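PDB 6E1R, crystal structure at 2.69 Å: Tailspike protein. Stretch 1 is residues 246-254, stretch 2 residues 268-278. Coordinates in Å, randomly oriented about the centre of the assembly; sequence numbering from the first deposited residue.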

# COMPACT_ATOMS: atom_id res chain seq x y z
N ARG A 246 -12.27 -0.36 25.44
CA ARG A 246 -11.03 -1.10 25.21
C ARG A 246 -11.24 -1.98 23.98
O ARG A 246 -11.66 -3.13 24.09
N GLU A 247 -10.92 -1.43 22.81
CA GLU A 247 -11.10 -2.13 21.55
C GLU A 247 -9.75 -2.43 20.90
O GLU A 247 -8.85 -1.58 20.92
N PRO A 248 -9.58 -3.61 20.30
CA PRO A 248 -8.31 -3.92 19.64
C PRO A 248 -8.13 -3.15 18.34
O PRO A 248 -8.71 -3.51 17.31
N ASN A 249 -7.30 -2.10 18.36
CA ASN A 249 -7.17 -1.18 17.24
C ASN A 249 -5.73 -1.09 16.76
O ASN A 249 -4.79 -1.41 17.50
N ALA A 250 -5.57 -0.67 15.51
CA ALA A 250 -4.29 -0.19 14.97
C ALA A 250 -3.18 -1.24 15.10
O ALA A 250 -2.12 -0.99 15.68
N ASN A 251 -3.42 -2.41 14.52
CA ASN A 251 -2.46 -3.50 14.54
C ASN A 251 -2.06 -3.84 13.11
O ASN A 251 -2.89 -4.30 12.32
N THR A 252 -0.79 -3.61 12.78
CA THR A 252 -0.27 -3.78 11.43
C THR A 252 0.78 -4.89 11.41
O THR A 252 1.58 -5.02 12.34
N PHE A 253 0.77 -5.67 10.33
CA PHE A 253 1.64 -6.82 10.18
C PHE A 253 2.44 -6.67 8.89
O PHE A 253 1.86 -6.52 7.81
N TYR A 254 3.76 -6.72 9.01
CA TYR A 254 4.67 -6.61 7.87
C TYR A 254 5.44 -7.91 7.71
O TYR A 254 6.19 -8.30 8.61
N GLU A 268 -8.18 -13.49 15.45
CA GLU A 268 -9.52 -13.18 15.94
C GLU A 268 -9.47 -11.94 16.82
O GLU A 268 -8.59 -11.80 17.67
N TRP A 269 -10.43 -11.03 16.61
CA TRP A 269 -10.62 -9.89 17.49
C TRP A 269 -12.08 -9.46 17.41
O TRP A 269 -12.75 -9.68 16.41
N ASP A 270 -12.55 -8.84 18.49
CA ASP A 270 -13.96 -8.47 18.60
C ASP A 270 -14.06 -6.99 18.96
O ASP A 270 -13.14 -6.19 18.74
N SER A 271 -15.21 -6.60 19.52
CA SER A 271 -15.49 -5.25 20.00
C SER A 271 -15.39 -4.20 18.90
O SER A 271 -15.18 -3.02 19.18
N TYR A 272 -15.56 -4.62 17.64
CA TYR A 272 -15.49 -3.72 16.49
C TYR A 272 -14.14 -3.02 16.42
O TYR A 272 -14.05 -1.82 16.15
N GLY A 273 -13.07 -3.78 16.67
CA GLY A 273 -11.74 -3.22 16.59
C GLY A 273 -11.40 -2.77 15.18
O GLY A 273 -11.83 -3.37 14.19
N THR A 274 -10.60 -1.71 15.10
CA THR A 274 -10.37 -1.01 13.84
C THR A 274 -8.92 -1.14 13.39
O THR A 274 -8.00 -1.25 14.21
N GLN A 275 -8.73 -1.12 12.07
CA GLN A 275 -7.43 -0.97 11.43
C GLN A 275 -6.49 -2.14 11.77
O GLN A 275 -5.53 -2.02 12.53
N TRP A 276 -6.81 -3.28 11.16
CA TRP A 276 -5.94 -4.45 11.12
C TRP A 276 -5.54 -4.66 9.67
O TRP A 276 -6.38 -5.05 8.85
N HIS A 277 -4.28 -4.39 9.34
CA HIS A 277 -3.81 -4.47 7.96
C HIS A 277 -2.60 -5.39 7.88
O HIS A 277 -1.86 -5.57 8.85
N PHE A 278 -2.39 -5.96 6.69
CA PHE A 278 -1.38 -6.99 6.46
C PHE A 278 -0.60 -6.64 5.20
O PHE A 278 -1.12 -6.75 4.09

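Residues 251-254 run parallel to the strand at 276-278, Asn251 level with Trp276, Thr252 with His277 and Phe253 with Phe278, so like positions stack in register and side chains alternate between two faces. On the face of Asn251, Trp276, Phe253 and Phe278, all four residues take chi1 m, which lets neighbours lean the same way and lie against one another. Phe253 (chi2 80°) and Phe278 (chi2 85°) have nearly parallel planes, 11° apart, but are slid so that the rings barely overlap: centroids sit 4.8 Å apart, with Phe253 CD1 3.4 Å from Phe278 CE2. Phe253 CE1 also reaches Trp276 CE3 at 3.9 Å.

Trp276, at chi1 -71° and chi2 60°, does double duty. Its ring face receives Asn251, whose CB lies 4.1 Å from the centroid of the six-membered ring; the amide of Asn251 finds its hydrogen bonds elsewhere in the structure. At the ring edge, Trp276 NE1 donates to Pro248 O at 2.9 Å, almost linearly, while Pro248 CB packs on Trp276 CZ2 at 3.8 Å.

Pro248 points toward the other stretch, and its CG meets Trp269 CB at 4.1 Å. Trp269, in the p rotamer, sends NE1 back to Gly273 O at 3.1 Å, tying down the loop within its own stretch. Gly273 CA is 3.1 Å from Pro248 O, and an ideal CB would clash with that oxygen. Glu247 (m, t) and Ser271 (m) also point toward each other's stretch, Glu247 CG 4.1 Å from Ser271 CB.

Asn249 (chi1 m) starts sideways, but its end comes nearer, so OD1 accepts from Thr274 N at 3.1 Å.

On the other face, Thr252, its chi1 of -30° between wells, has CG2 4.3 Å from His277 CB. His277, chi1 m, donates from NE2 to Gln275 OE1 at 2.6 Å. A water weakly bridges Thr252 OG1 (3.4 Å) and Gln275 O (3.3 Å).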

# COMPACT_ATOMS: atom_id res chain seq x y z
CB ARG A 246 -10.67 -1.91 26.45
CG ARG A 246 -10.16 -1.02 27.57
CD ARG A 246 -10.02 -1.75 28.89
NE ARG A 246 -10.19 -0.85 30.03
CZ ARG A 246 -9.40 0.18 30.32
NH1 ARG A 246 -8.35 0.47 29.57
NH2 ARG A 246 -9.67 0.94 31.38
CB GLU A 247 -11.96 -1.31 20.59
CG GLU A 247 -13.33 -0.95 21.16
CD GLU A 247 -14.11 -0.00 20.27
OE1 GLU A 247 -13.54 0.47 19.26
OE2 GLU A 247 -15.28 0.28 20.58
CB PRO A 248 -8.40 -5.43 19.38
CG PRO A 248 -9.63 -5.91 20.12
CD PRO A 248 -10.53 -4.73 20.25
CB ASN A 249 -7.65 0.22 17.62
CG ASN A 249 -9.06 0.22 18.20
OD1 ASN A 249 -9.88 -0.63 17.87
ND2 ASN A 249 -9.34 1.20 19.05
CB ALA A 250 -3.88 1.12 15.66
CB ASN A 251 -3.05 -4.71 15.27
CG ASN A 251 -3.36 -4.41 16.72
OD1 ASN A 251 -2.58 -3.76 17.41
ND2 ASN A 251 -4.51 -4.87 17.19
CB THR A 252 0.34 -2.48 10.90
OG1 THR A 252 -0.34 -1.36 11.47
CG2 THR A 252 0.24 -2.42 9.38
CB PHE A 253 0.83 -8.12 10.17
CG PHE A 253 0.01 -8.33 11.40
CD1 PHE A 253 -1.21 -7.68 11.57
CD2 PHE A 253 0.45 -9.18 12.40
CE1 PHE A 253 -1.96 -7.88 12.71
CE2 PHE A 253 -0.30 -9.38 13.54
CZ PHE A 253 -1.51 -8.72 13.70
CB TYR A 254 5.64 -5.44 8.04
CG TYR A 254 4.98 -4.08 8.18
CD1 TYR A 254 4.91 -3.22 7.09
CD2 TYR A 254 4.44 -3.67 9.39
CE1 TYR A 254 4.31 -1.97 7.21
CE2 TYR A 254 3.84 -2.43 9.51
CZ TYR A 254 3.78 -1.59 8.43
OH TYR A 254 3.19 -0.35 8.55
CB GLU A 268 -10.11 -14.35 16.74
CG GLU A 268 -11.48 -14.07 17.32
CD GLU A 268 -12.04 -15.26 18.08
OE1 GLU A 268 -11.26 -16.15 18.46
OE2 GLU A 268 -13.27 -15.30 18.31
CB TRP A 269 -9.68 -8.73 17.15
CG TRP A 269 -10.07 -7.93 15.94
CD1 TRP A 269 -10.86 -6.82 15.91
CD2 TRP A 269 -9.64 -8.15 14.59
NE1 TRP A 269 -10.98 -6.35 14.62
CE2 TRP A 269 -10.24 -7.15 13.79
CE3 TRP A 269 -8.83 -9.11 13.97
CZ2 TRP A 269 -10.04 -7.08 12.42
CZ3 TRP A 269 -8.63 -9.03 12.60
CH2 TRP A 269 -9.23 -8.02 11.84
CB ASP A 270 -14.66 -9.37 19.63
CG ASP A 270 -14.03 -9.28 21.02
OD1 ASP A 270 -13.07 -8.50 21.20
OD2 ASP A 270 -14.50 -9.99 21.93
CB SER A 271 -14.56 -4.88 21.16
OG SER A 271 -14.67 -5.81 22.22
CB TYR A 272 -16.64 -2.71 16.50
CG TYR A 272 -18.00 -3.37 16.55
CD1 TYR A 272 -18.63 -3.62 17.76
CD2 TYR A 272 -18.66 -3.75 15.38
CE1 TYR A 272 -19.87 -4.23 17.82
CE2 TYR A 272 -19.90 -4.35 15.43
CZ TYR A 272 -20.50 -4.59 16.64
OH TYR A 272 -21.74 -5.19 16.70
CB THR A 274 -10.73 0.48 13.97
OG1 THR A 274 -9.96 1.06 15.04
CG2 THR A 274 -12.20 0.64 14.28
CB GLN A 275 -6.80 0.38 11.80
CG GLN A 275 -7.59 1.58 11.30
CD GLN A 275 -7.51 1.75 9.79
OE1 GLN A 275 -6.44 1.62 9.20
NE2 GLN A 275 -8.64 2.04 9.17
CB TRP A 276 -6.63 -5.69 11.68
CG TRP A 276 -6.86 -5.70 13.17
CD1 TRP A 276 -7.59 -4.80 13.90
CD2 TRP A 276 -6.38 -6.68 14.10
NE1 TRP A 276 -7.58 -5.16 15.23
CE2 TRP A 276 -6.85 -6.31 15.38
CE3 TRP A 276 -5.60 -7.84 13.98
CZ2 TRP A 276 -6.57 -7.05 16.52
CZ3 TRP A 276 -5.32 -8.57 15.12
CH2 TRP A 276 -5.80 -8.17 16.37
CB HIS A 277 -3.47 -3.08 7.41
CG HIS A 277 -4.62 -2.13 7.44
ND1 HIS A 277 -5.81 -2.38 6.78
CD2 HIS A 277 -4.77 -0.93 8.04
CE1 HIS A 277 -6.64 -1.37 6.99
NE2 HIS A 277 -6.04 -0.48 7.75
CB PHE A 278 -2.02 -8.37 6.35
CG PHE A 278 -2.83 -8.77 7.55
CD1 PHE A 278 -4.15 -8.39 7.67
CD2 PHE A 278 -2.26 -9.53 8.56
CE1 PHE A 278 -4.90 -8.75 8.78
CE2 PHE A 278 -3.00 -9.90 9.66
CZ PHE A 278 -4.32 -9.51 9.78
O HOH W 1 -3.34 0.20 11.33